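Local coordinates for FAA hydrolase family protein (Pseudomonas aeruginosa, PDB 6J5Y) that probably hydrolyses fumarylpyruvate to fumarate and pyruvate at a manganese-binding active site of the fumarylacetoacetate hydrolase type, at residues 118-123 with 128-133; 144-149 with 221-226; 35-38 with 43-46; 8-13 with 21-26; 99-104 with 182-187. One frame throughout, in Å; residues are numbered along the deposited sequence.

Contact 1: 118-123 with 128-133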
# COMPACT_ATOMS: atom_id res chain seq x y z
N ASP A 118 -5.37 8.43 -14.75
CA ASP A 118 -5.20 9.35 -15.91
C ASP A 118 -3.88 10.13 -15.77
O ASP A 118 -3.04 10.07 -16.72
CB ASP A 118 -6.41 10.27 -16.16
CG ASP A 118 -7.01 10.96 -14.94
OD1 ASP A 118 -6.41 10.90 -13.84
OD2 ASP A 118 -8.10 11.56 -15.08
N LEU A 119 -3.67 10.75 -14.61
CA LEU A 119 -2.41 11.51 -14.31
C LEU A 119 -1.20 10.56 -14.32
O LEU A 119 -0.19 10.91 -14.96
CB LEU A 119 -2.54 12.24 -12.96
CG LEU A 119 -3.63 13.30 -12.87
CD1 LEU A 119 -3.49 14.10 -11.57
CD2 LEU A 119 -3.61 14.24 -14.08
N GLN A 120 -1.28 9.43 -13.62
CA GLN A 120 -0.14 8.48 -13.55
C GLN A 120 0.25 8.05 -14.97
O GLN A 120 1.47 7.99 -15.29
CB GLN A 120 -0.52 7.29 -12.66
CG GLN A 120 0.56 6.22 -12.61
CD GLN A 120 0.28 5.08 -13.57
OE1 GLN A 120 -0.85 4.61 -13.67
NE2 GLN A 120 1.29 4.64 -14.29
N MET A 121 -0.73 7.73 -15.79
CA MET A 121 -0.48 7.19 -17.16
C MET A 121 0.06 8.31 -18.04
O MET A 121 0.97 8.03 -18.82
CB MET A 121 -1.74 6.56 -17.75
CG MET A 121 -2.06 5.22 -17.11
SD MET A 121 -3.55 4.42 -17.80
CE MET A 121 -2.92 4.00 -19.43
N ARG A 122 -0.41 9.55 -17.88
CA ARG A 122 0.14 10.73 -18.61
C ARG A 122 1.63 10.93 -18.25
O ARG A 122 2.46 11.12 -19.17
CB ARG A 122 -0.72 11.96 -18.34
CG ARG A 122 -0.34 13.19 -19.16
CD ARG A 122 -1.42 14.24 -19.12
NE ARG A 122 -1.25 15.17 -18.01
CZ ARG A 122 -2.18 15.99 -17.52
NH1 ARG A 122 -3.40 15.99 -18.04
NH2 ARG A 122 -1.89 16.79 -16.51
N MET A 123 2.00 10.86 -16.97
CA MET A 123 3.43 11.01 -16.55
C MET A 123 4.25 9.84 -17.13
O MET A 123 5.31 10.11 -17.73
CB MET A 123 3.57 11.08 -15.03
CG MET A 123 2.79 12.23 -14.40
SD MET A 123 3.28 13.91 -14.95
CE MET A 123 2.12 14.12 -16.30
N ARG A 128 7.88 11.24 -17.08
CA ARG A 128 7.91 12.22 -15.96
C ARG A 128 7.70 11.48 -14.64
O ARG A 128 7.26 10.32 -14.60
CB ARG A 128 6.89 13.32 -16.27
CG ARG A 128 7.31 14.14 -17.48
CD ARG A 128 6.34 15.25 -17.82
NE ARG A 128 7.02 16.24 -18.62
CZ ARG A 128 6.76 17.55 -18.62
NH1 ARG A 128 5.79 18.05 -17.88
NH2 ARG A 128 7.48 18.35 -19.38
N PRO A 129 8.03 12.14 -13.51
CA PRO A 129 7.79 11.54 -12.19
C PRO A 129 6.28 11.43 -11.95
O PRO A 129 5.52 12.21 -12.47
CB PRO A 129 8.51 12.47 -11.20
CG PRO A 129 8.69 13.79 -11.95
CD PRO A 129 8.63 13.48 -13.43
N TRP A 130 5.89 10.45 -11.16
CA TRP A 130 4.48 9.99 -11.04
C TRP A 130 3.74 10.66 -9.89
O TRP A 130 2.59 10.30 -9.69
CB TRP A 130 4.47 8.48 -10.82
CG TRP A 130 4.80 7.68 -12.03
CD1 TRP A 130 5.47 8.05 -13.16
CD2 TRP A 130 4.51 6.28 -12.18
NE1 TRP A 130 5.59 6.99 -14.02
CE2 TRP A 130 5.03 5.88 -13.43
CE3 TRP A 130 3.91 5.33 -11.34
CZ2 TRP A 130 4.92 4.58 -13.88
CZ3 TRP A 130 3.78 4.04 -11.81
CH2 TRP A 130 4.28 3.68 -13.06
N GLU A 131 4.35 11.61 -9.17
CA GLU A 131 3.81 12.08 -7.87
C GLU A 131 2.36 12.58 -8.00
O GLU A 131 1.57 12.27 -7.09
CB GLU A 131 4.73 13.13 -7.26
CG GLU A 131 5.88 12.52 -6.48
CD GLU A 131 7.13 12.18 -7.26
OE1 GLU A 131 7.05 12.04 -8.52
OE2 GLU A 131 8.19 12.06 -6.60
N ILE A 132 1.99 13.32 -9.06
CA ILE A 132 0.59 13.85 -9.21
C ILE A 132 -0.41 12.68 -9.29
O ILE A 132 -1.56 12.87 -8.86
CB ILE A 132 0.44 14.85 -10.38
CG1 ILE A 132 0.86 14.25 -11.72
CG2 ILE A 132 1.21 16.14 -10.09
CD1 ILE A 132 0.47 15.08 -12.90
N GLY A 133 -0.01 11.53 -9.84
CA GLY A 133 -0.83 10.30 -9.93
C GLY A 133 -0.83 9.44 -8.66
O GLY A 133 -1.84 8.73 -8.44

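Contact 2: 144-149 with 221-226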
# COMPACT_ATOMS: atom_id res chain seq x y z
N PRO A 144 -5.79 -1.54 10.64
CA PRO A 144 -4.93 -1.81 11.80
C PRO A 144 -3.69 -2.66 11.46
O PRO A 144 -3.71 -3.47 10.55
CB PRO A 144 -5.84 -2.54 12.80
CG PRO A 144 -7.10 -2.89 12.04
CD PRO A 144 -7.19 -1.91 10.90
N LEU A 145 -2.62 -2.40 12.19
CA LEU A 145 -1.33 -3.08 11.98
C LEU A 145 -1.32 -4.37 12.81
O LEU A 145 -1.48 -4.28 14.03
CB LEU A 145 -0.19 -2.14 12.38
CG LEU A 145 1.21 -2.62 12.01
CD1 LEU A 145 1.32 -2.93 10.53
CD2 LEU A 145 2.23 -1.59 12.43
N TYR A 146 -1.11 -5.52 12.17
CA TYR A 146 -1.02 -6.82 12.90
C TYR A 146 0.44 -7.16 13.17
O TYR A 146 1.22 -7.34 12.23
CB TYR A 146 -1.70 -7.94 12.10
CG TYR A 146 -3.21 -7.87 12.14
CD1 TYR A 146 -3.89 -6.87 11.48
CD2 TYR A 146 -3.95 -8.82 12.82
CE1 TYR A 146 -5.27 -6.80 11.50
CE2 TYR A 146 -5.34 -8.78 12.85
CZ TYR A 146 -5.99 -7.75 12.20
OH TYR A 146 -7.35 -7.69 12.24
N PRO A 147 0.88 -7.26 14.45
CA PRO A 147 2.27 -7.64 14.74
C PRO A 147 2.63 -9.04 14.22
O PRO A 147 1.82 -9.97 14.39
CB PRO A 147 2.36 -7.64 16.27
CG PRO A 147 1.17 -6.83 16.74
CD PRO A 147 0.11 -6.94 15.66
N ALA A 148 3.85 -9.19 13.67
CA ALA A 148 4.42 -10.50 13.30
C ALA A 148 4.59 -11.36 14.57
O ALA A 148 4.62 -12.59 14.45
CB ALA A 148 5.71 -10.29 12.54
N SER A 149 4.61 -10.74 15.76
CA SER A 149 4.55 -11.49 17.05
C SER A 149 3.23 -12.25 17.12
O SER A 149 3.22 -13.35 17.69
CB SER A 149 4.76 -10.59 18.24
OG SER A 149 3.58 -9.83 18.51
N ASP A 221 -6.12 -12.51 4.41
CA ASP A 221 -6.18 -13.60 5.43
C ASP A 221 -5.33 -13.24 6.65
O ASP A 221 -4.12 -12.93 6.49
CB ASP A 221 -5.71 -14.94 4.88
CG ASP A 221 -6.62 -15.53 3.82
OD1 ASP A 221 -7.79 -15.14 3.77
OD2 ASP A 221 -6.15 -16.37 3.06
N GLY A 222 -5.92 -13.35 7.84
CA GLY A 222 -5.23 -13.06 9.11
C GLY A 222 -5.15 -11.57 9.40
O GLY A 222 -4.86 -11.25 10.52
N LEU A 223 -5.46 -10.69 8.44
CA LEU A 223 -5.21 -9.22 8.55
C LEU A 223 -6.52 -8.43 8.53
O LEU A 223 -6.47 -7.20 8.42
CB LEU A 223 -4.27 -8.78 7.43
CG LEU A 223 -2.90 -9.46 7.41
CD1 LEU A 223 -2.00 -8.80 6.39
CD2 LEU A 223 -2.24 -9.43 8.78
N GLY A 224 -7.66 -9.10 8.66
CA GLY A 224 -8.98 -8.45 8.65
C GLY A 224 -9.22 -7.69 7.35
O GLY A 224 -8.70 -8.08 6.31
N GLU A 225 -9.96 -6.59 7.46
CA GLU A 225 -10.66 -5.95 6.33
C GLU A 225 -10.39 -4.44 6.34
O GLU A 225 -10.02 -3.89 7.40
CB GLU A 225 -12.15 -6.24 6.47
CG GLU A 225 -12.76 -5.57 7.69
CD GLU A 225 -12.60 -6.32 9.01
OE1 GLU A 225 -13.46 -7.20 9.26
OE2 GLU A 225 -11.61 -6.06 9.77
N LEU A 226 -10.64 -3.80 5.21
CA LEU A 226 -10.48 -2.33 5.02
C LEU A 226 -11.69 -1.82 4.25
O LEU A 226 -11.79 -2.17 3.07
CB LEU A 226 -9.17 -2.08 4.25
CG LEU A 226 -8.87 -0.63 3.90
CD1 LEU A 226 -8.78 0.21 5.15
CD2 LEU A 226 -7.58 -0.54 3.10
O HOH W 1 -5.03 -4.12 8.18

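Contact 3: 35-38 with 43-46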
# COMPACT_ATOMS: atom_id res chain seq x y z
N ALA A 35 0.24 -11.09 -13.24
CA ALA A 35 -1.10 -10.94 -13.86
C ALA A 35 -1.43 -9.45 -13.99
O ALA A 35 -1.92 -9.04 -15.05
CB ALA A 35 -2.15 -11.70 -13.09
N HIS A 36 -1.14 -8.64 -12.96
CA HIS A 36 -1.35 -7.16 -13.00
C HIS A 36 -0.44 -6.49 -14.03
O HIS A 36 -0.94 -5.64 -14.80
CB HIS A 36 -1.14 -6.53 -11.62
CG HIS A 36 -1.39 -5.06 -11.63
ND1 HIS A 36 -2.57 -4.51 -12.08
CD2 HIS A 36 -0.60 -4.02 -11.27
CE1 HIS A 36 -2.49 -3.19 -11.99
NE2 HIS A 36 -1.30 -2.87 -11.49
N ALA A 37 0.86 -6.81 -14.04
CA ALA A 37 1.83 -6.31 -15.04
C ALA A 37 1.27 -6.52 -16.46
O ALA A 37 1.26 -5.54 -17.25
CB ALA A 37 3.19 -6.97 -14.88
N ARG A 38 0.81 -7.74 -16.76
CA ARG A 38 0.26 -8.15 -18.08
C ARG A 38 -0.98 -7.31 -18.41
O ARG A 38 -1.06 -6.81 -19.56
CB ARG A 38 -0.06 -9.65 -18.13
CG ARG A 38 1.14 -10.54 -18.39
CD ARG A 38 0.74 -11.97 -18.77
NE ARG A 38 -0.58 -12.33 -18.26
CZ ARG A 38 -0.84 -13.01 -17.15
NH1 ARG A 38 0.13 -13.46 -16.37
NH2 ARG A 38 -2.10 -13.24 -16.81
N ASP A 43 5.51 -6.72 -19.58
CA ASP A 43 6.04 -8.10 -19.62
C ASP A 43 6.81 -8.36 -18.33
O ASP A 43 7.96 -7.94 -18.19
CB ASP A 43 6.92 -8.35 -20.85
CG ASP A 43 7.47 -9.76 -20.94
OD1 ASP A 43 7.29 -10.52 -19.96
OD2 ASP A 43 8.08 -10.09 -21.97
N PRO A 44 6.23 -9.10 -17.38
CA PRO A 44 6.84 -9.25 -16.05
C PRO A 44 8.07 -10.16 -16.08
O PRO A 44 8.75 -10.26 -15.08
CB PRO A 44 5.69 -9.84 -15.21
CG PRO A 44 4.86 -10.63 -16.23
CD PRO A 44 4.95 -9.82 -17.51
N GLU A 45 8.29 -10.80 -17.22
CA GLU A 45 9.46 -11.70 -17.33
C GLU A 45 10.69 -10.91 -17.81
O GLU A 45 11.79 -11.36 -17.54
CB GLU A 45 9.14 -12.85 -18.28
CG GLU A 45 8.19 -13.87 -17.68
CD GLU A 45 8.34 -15.24 -18.33
OE1 GLU A 45 7.64 -16.17 -17.93
OE2 GLU A 45 9.18 -15.34 -19.23
N ARG A 46 10.49 -9.76 -18.43
CA ARG A 46 11.63 -9.00 -19.01
C ARG A 46 11.84 -7.65 -18.33
O ARG A 46 12.81 -7.00 -18.61
CB ARG A 46 11.38 -8.85 -20.51
CG ARG A 46 11.61 -10.15 -21.25
CD ARG A 46 12.64 -9.92 -22.32
NE ARG A 46 12.25 -10.57 -23.54
CZ ARG A 46 12.61 -10.19 -24.74
NH1 ARG A 46 13.40 -9.15 -24.89
NH2 ARG A 46 12.18 -10.87 -25.77

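Contact 4: 8-13 with 21-26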
# COMPACT_ATOMS: atom_id res chain seq x y z
N ALA A 8 1.22 16.25 13.58
CA ALA A 8 1.56 15.04 14.36
C ALA A 8 1.84 13.92 13.35
O ALA A 8 1.28 13.91 12.26
CB ALA A 8 0.49 14.67 15.35
N PRO A 9 2.75 12.99 13.67
CA PRO A 9 3.03 11.88 12.77
C PRO A 9 1.77 11.02 12.61
O PRO A 9 1.09 10.83 13.58
CB PRO A 9 4.17 11.08 13.43
CG PRO A 9 4.35 11.67 14.83
CD PRO A 9 3.54 12.96 14.91
N VAL A 10 1.46 10.57 11.40
CA VAL A 10 0.40 9.57 11.15
C VAL A 10 0.80 8.31 11.91
O VAL A 10 1.96 7.86 11.75
CB VAL A 10 0.17 9.28 9.66
CG1 VAL A 10 -0.83 8.13 9.47
CG2 VAL A 10 -0.28 10.53 8.93
N SER A 11 -0.10 7.77 12.71
CA SER A 11 0.21 6.58 13.53
C SER A 11 -0.87 5.53 13.32
O SER A 11 -2.04 5.84 13.46
CB SER A 11 0.43 6.93 14.95
OG SER A 11 -0.45 7.96 15.35
N LEU A 12 -0.46 4.34 12.93
CA LEU A 12 -1.36 3.21 12.61
C LEU A 12 -1.91 2.70 13.93
O LEU A 12 -1.10 2.63 14.87
CB LEU A 12 -0.57 2.11 11.92
CG LEU A 12 0.15 2.55 10.65
CD1 LEU A 12 0.75 1.33 9.94
CD2 LEU A 12 -0.80 3.30 9.74
N THR A 13 -3.18 2.28 13.96
CA THR A 13 -3.71 1.48 15.09
C THR A 13 -3.07 0.10 14.98
O THR A 13 -2.71 -0.32 13.84
CB THR A 13 -5.24 1.48 15.17
OG1 THR A 13 -5.76 0.71 14.09
CG2 THR A 13 -5.84 2.87 15.17
N PHE A 21 1.54 2.90 15.77
CA PHE A 21 2.79 2.72 15.00
C PHE A 21 3.02 3.98 14.18
O PHE A 21 2.29 4.23 13.22
CB PHE A 21 2.67 1.49 14.11
CG PHE A 21 3.93 1.15 13.35
CD1 PHE A 21 4.21 1.75 12.13
CD2 PHE A 21 4.82 0.22 13.86
CE1 PHE A 21 5.37 1.43 11.44
CE2 PHE A 21 5.97 -0.10 13.16
CZ PHE A 21 6.24 0.50 11.95
N PRO A 22 3.96 4.86 14.57
CA PRO A 22 4.21 6.13 13.87
C PRO A 22 4.87 5.92 12.51
O PRO A 22 5.89 5.31 12.46
CB PRO A 22 5.16 6.89 14.79
CG PRO A 22 5.87 5.82 15.53
CD PRO A 22 4.87 4.70 15.69
N VAL A 23 4.27 6.46 11.46
CA VAL A 23 4.75 6.27 10.07
C VAL A 23 5.89 7.22 9.72
O VAL A 23 5.77 8.38 9.99
CB VAL A 23 3.60 6.44 9.08
CG1 VAL A 23 4.04 6.27 7.64
CG2 VAL A 23 2.49 5.46 9.42
N ARG A 24 6.93 6.68 9.09
CA ARG A 24 8.08 7.48 8.64
C ARG A 24 8.02 7.72 7.13
O ARG A 24 7.57 8.75 6.77
CB ARG A 24 9.38 6.84 9.09
CG ARG A 24 10.61 7.67 8.77
CD ARG A 24 11.85 6.94 9.21
NE ARG A 24 13.05 7.54 8.69
CZ ARG A 24 13.61 7.29 7.53
NH1 ARG A 24 14.71 7.93 7.20
NH2 ARG A 24 13.06 6.44 6.69
N ARG A 25 8.48 6.78 6.31
CA ARG A 25 8.39 6.96 4.84
C ARG A 25 7.40 5.93 4.30
O ARG A 25 7.23 4.91 4.92
CB ARG A 25 9.72 6.75 4.13
CG ARG A 25 10.75 7.84 4.36
CD ARG A 25 11.89 7.77 3.39
NE ARG A 25 12.93 8.71 3.70
CZ ARG A 25 14.15 8.68 3.21
NH1 ARG A 25 14.51 7.75 2.35
NH2 ARG A 25 15.02 9.58 3.59
N VAL A 26 6.87 6.17 3.11
CA VAL A 26 5.91 5.20 2.52
C VAL A 26 6.44 4.79 1.15
O VAL A 26 6.53 5.62 0.28
CB VAL A 26 4.47 5.71 2.49
CG1 VAL A 26 3.54 4.66 1.93
CG2 VAL A 26 4.04 6.12 3.88

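Contact 5: 99-104 with 182-187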
# COMPACT_ATOMS: atom_id res chain seq x y z
N GLU A 99 18.03 -13.49 3.81
CA GLU A 99 17.80 -14.46 4.92
C GLU A 99 17.31 -13.77 6.20
O GLU A 99 16.67 -14.44 7.01
CB GLU A 99 19.07 -15.26 5.17
CG GLU A 99 19.45 -16.16 4.00
CD GLU A 99 20.29 -15.48 2.94
OE1 GLU A 99 20.70 -14.35 3.19
OE2 GLU A 99 20.55 -16.10 1.86
N GLN A 100 17.61 -12.50 6.44
CA GLN A 100 17.16 -11.81 7.69
C GLN A 100 16.14 -10.70 7.38
O GLN A 100 15.73 -10.01 8.33
CB GLN A 100 18.35 -11.24 8.47
CG GLN A 100 19.16 -10.21 7.71
CD GLN A 100 19.99 -9.32 8.60
OE1 GLN A 100 21.19 -9.57 8.84
NE2 GLN A 100 19.36 -8.27 9.10
N ALA A 101 15.75 -10.52 6.11
CA ALA A 101 14.98 -9.34 5.64
C ALA A 101 13.63 -9.25 6.35
O ALA A 101 13.28 -8.19 6.86
CB ALA A 101 14.81 -9.42 4.15
N GLU A 102 12.88 -10.35 6.40
CA GLU A 102 11.55 -10.38 7.05
C GLU A 102 11.67 -10.11 8.54
O GLU A 102 10.68 -9.65 9.12
CB GLU A 102 10.88 -11.73 6.86
CG GLU A 102 10.12 -11.80 5.57
CD GLU A 102 9.82 -13.22 5.15
OE1 GLU A 102 8.70 -13.47 4.71
OE2 GLU A 102 10.73 -14.08 5.28
N GLU A 103 12.83 -10.35 9.14
CA GLU A 103 13.07 -10.06 10.57
C GLU A 103 12.98 -8.54 10.80
O GLU A 103 12.72 -8.13 11.97
CB GLU A 103 14.41 -10.60 11.05
CG GLU A 103 14.57 -10.55 12.56
CD GLU A 103 15.59 -9.55 13.08
OE1 GLU A 103 16.80 -9.80 12.91
OE2 GLU A 103 15.17 -8.54 13.69
N HIS A 104 13.12 -7.72 9.75
CA HIS A 104 13.03 -6.23 9.88
C HIS A 104 11.56 -5.79 9.87
O HIS A 104 11.31 -4.60 10.17
CB HIS A 104 13.85 -5.54 8.78
CG HIS A 104 15.31 -5.75 9.00
ND1 HIS A 104 16.17 -4.73 9.37
CD2 HIS A 104 16.04 -6.90 9.01
CE1 HIS A 104 17.39 -5.23 9.55
NE2 HIS A 104 17.33 -6.57 9.34
N GLU A 182 12.43 -10.14 -0.39
CA GLU A 182 13.09 -9.54 -1.56
C GLU A 182 12.87 -8.02 -1.61
O GLU A 182 13.85 -7.29 -1.93
CB GLU A 182 12.54 -10.20 -2.81
CG GLU A 182 13.13 -11.56 -3.10
CD GLU A 182 12.30 -12.36 -4.07
OE1 GLU A 182 11.09 -12.48 -3.84
OE2 GLU A 182 12.85 -12.84 -5.07
N THR A 183 11.64 -7.54 -1.40
CA THR A 183 11.31 -6.09 -1.53
C THR A 183 12.09 -5.33 -0.45
O THR A 183 12.61 -4.25 -0.73
CB THR A 183 9.80 -5.80 -1.52
OG1 THR A 183 9.24 -6.13 -0.25
CG2 THR A 183 9.03 -6.55 -2.58
N VAL A 184 12.15 -5.86 0.77
CA VAL A 184 12.90 -5.21 1.88
C VAL A 184 14.40 -5.18 1.55
O VAL A 184 14.99 -4.12 1.67
CB VAL A 184 12.61 -5.91 3.22
CG1 VAL A 184 13.59 -5.54 4.31
CG2 VAL A 184 11.17 -5.67 3.64
N SER A 185 14.99 -6.31 1.15
CA SER A 185 16.41 -6.38 0.70
C SER A 185 16.63 -5.36 -0.40
O SER A 185 17.56 -4.57 -0.27
CB SER A 185 16.83 -7.76 0.22
OG SER A 185 17.00 -8.61 1.33
N TYR A 186 15.81 -5.37 -1.45
CA TYR A 186 16.14 -4.55 -2.65
C TYR A 186 15.93 -3.06 -2.35
O TYR A 186 16.78 -2.25 -2.70
CB TYR A 186 15.42 -5.08 -3.90
CG TYR A 186 15.76 -6.52 -4.23
CD1 TYR A 186 16.90 -7.13 -3.73
CD2 TYR A 186 14.94 -7.27 -5.04
CE1 TYR A 186 17.21 -8.45 -4.04
CE2 TYR A 186 15.24 -8.58 -5.38
CZ TYR A 186 16.37 -9.18 -4.85
OH TYR A 186 16.66 -10.48 -5.14
N LEU A 187 14.85 -2.70 -1.67
CA LEU A 187 14.61 -1.30 -1.21
C LEU A 187 15.84 -0.82 -0.43
O LEU A 187 16.29 0.34 -0.65
CB LEU A 187 13.35 -1.33 -0.34
CG LEU A 187 12.45 -0.11 -0.28
CD1 LEU A 187 12.18 0.55 -1.64
CD2 LEU A 187 11.14 -0.53 0.38

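Contact 1: 118-123 with 128-133
M123 crosses I132 at about a right angle, its sulfur M123 SD standing 3.7 Å from I132 CD1. Bends at chi2 (-61°) and chi3 (93°) keep the methionine methyl against the same isoleucine carbon. On its way out the chain passes the backbone of P129, where M123 CG approaches P129 O to 3.3 Å. Beyond the sulfur, I132 CD1 also rests on L119 CB, and L119 CD1 lies 3.5 Å from I132 O. These contacts join helix 117-126 to the start of the short helix 131-134, two helices joined by a short loop that brings the second back onto the first. R128 N donates to M123 O over 2.9 Å, a nearly straight bond that reaches the oxygen from above the carbonyl plane. Toward the other end the two backbones come close, Q120 CA and G133 CA being 4.1 Å apart, and the absence of a side chain on G133 makes room for this approach. Q120 and W130 then run side by side in the same direction. The amide, inclined 50° to the indole, sets Q120 NE2 over one face, 3.4 Å from W130 CH2, while Q120 CG forms a CH-pi contact with the six-membered ring, 4.0 Å from its centroid. R117 is hydrogen-bonded to Q120 OE1, which would favour this rotation of the amide. The indole meets F50 with the ring planes steeply inclined, and the W130 side chain comes within about 4 Å of the bound pyruvic acid.

Contact 2: 144-149 with 221-226
The phenol ring of Y146 lies over the backbone of G222 and L223, presenting a face rather than an edge. L223 CA sits 3.9 Å from the ring centroid and 15° off the normal, a CH-pi contact displaced toward the rim. Two carbonyl oxygens of the same turn also approach the ring: G222 O lies over the face, 3.4 Å from Y146 CE2, and L223 O comes within 3.3 Å of Y146 CE1. The leucine side chain slides past the tyrosine in the opposite direction, so that L223 CD2 packs at the base of the aromatic group, 3.7 Å from Y146 CB. With CG of Y146 anti to its carbonyl carbon (chi1 -74°), the ring leaves the strand toward the turn and its hydroxyl ends beside G224, where Y146 OH is 3.9 Å from G224 N, too far for a hydrogen bond.

No direct hydrogen bond joins the two segments. A water bridges them unevenly, donating to P144 O at 2.8 Å and only weakly to L223 O at 3.4 Å. The ring of H15 also stacks on Y146, while the L223 side chain reaches Y108 and L85 on neighbouring strands. Through Y146 the end of strand 140-147, just before helix 148-151, packs against the connection between strands 215-220 and 225-231. G222 and G224 both have positive phi in this connection. L223 and G224 together face a single residue at the end of the preceding strand, the pattern of a classic beta bulge in an antiparallel hairpin.

Contact 3: 35-38 with 43-46
A37 and P44 meet through their beta carbons, A37 CB lying 3.8 Å from P44 CB, where helix 34-39 is met by the loop that follows it, a loop containing an Asx turn. The next helical residue extends the contact: R38 CG stands 4.0 Å from P44 CD, so the proline ring touches two successive side chains of the helix. Only the aliphatic base of the arginine takes part. Its chain bends at chi3 (-25°) and carries the guanidinium back along the helix, one face of it over A35 CA.

Further out, P44 also rests on I177 of another loop. H36, on the same helix, touches the bound pyruvic acid and is hydrogen-bonded through H36 ND1 to E39 OE2, while the A37 side chain stays about 7 Å from the ligand. The contact therefore lies one layer behind the pocket. The turn around the proline is closed by R46 N bonding to D43 O at 3.1 Å. The D43 side chain supplies the Asx bond, E45 N donating over 2.9 Å to D43 OD1 from above the carboxylate plane, 40° out of it.

Contact 4: 8-13 with 21-26
V10 O accepts the shortest hydrogen bond across these segments, from V23 N at 2.7 Å, with an N-H...O angle of 173° and the donor nearly in line with the carbonyl. The oxygen is also approached by P22 CA at 3.5 Å, in a CA-H...O contact. F21 O is engaged in a similar way: L12 N donates to it over 2.8 Å, tilted from the carbonyl plane, and S11 CA comes within 3.2 Å. The return bond, F21 N to L12 O, is also 2.8 Å long but lies in the carbonyl plane.

L12 and F21 thus form the hydrogen-bonded pair of an antiparallel beta hairpin, strands 11-13 and 20-22, next to the non-hydrogen-bonded pair of S11 and P22. A proline, which has no N-H to offer, fits this second position.

On the face of the hairpin that carries L12 and F21, the two side chains run side by side. With its CG anti to the carbonyl carbon (chi1 -57°), L12 meets V23 at about a right angle, L12 CG being 3.9 Å from V23 CG2. This apolar face packs on the larger mixed sheet, where L12 and F21 both touch L145 and L198, and V10 reaches V59 and P61. Just past V23, R24 forms a salt bridge with D197, next to strand 198-200.

Contact 5: 99-104 with 182-187
A101 fits closely against the helix 180-190, its methyl lying between two successive residues. A101 CB is 3.7 Å from S185 OG and 4.1 Å from V184 CG1, and the same valine methyl stands 3.7 Å from A101 O. V184 CG1 points there because it is anti to the backbone N (chi1 166°). The serine hydroxyl beside A101 has its polar partner elsewhere: S185 OG is hydrogen-bonded to I96 O, with a weak second bond to A181 O, which holds the oxygen in place next to the alanine.

A101 itself belongs to the weakly bonded helix 98-101, which passes into a 3-10 turn at 102-104, directly ahead of strand 105-116. Two helical elements from distant parts of the chain therefore pack without any hydrogen bond between them.

Toward H104 the fit slackens, H104 CB and V184 CG1 being 4.5 Å apart. The imidazole is held from its own side instead, through a bond between H104 ND1 and K91 O and a weak one from Q100 NE2 to H104 NE2. Farther from the interface the side chains are charged: E99 and E103 are exposed, and E103 forms a salt bridge with K91.

How the contacts relate
From the N terminus, contact 4 comes first and closes the hairpin of strands 11-13 and 20-22. Contact 3 follows as another short closure, folding the loop after helix 34-39 back on that helix near the ligand pocket. Contact 5 then opens at 99-104 and closes at 182-187, and the local turn of contact 1 nests inside its long loop. Contact 2 opens at 144-149, within that loop, and closes beyond it at 221-226, so contacts 2 and 5 cross. Contacts 2 and 4 touch, with a probable hydrogen bond joining L145 to T13, whereas contacts 1 and 2 lie on opposite sides of the chain's centre.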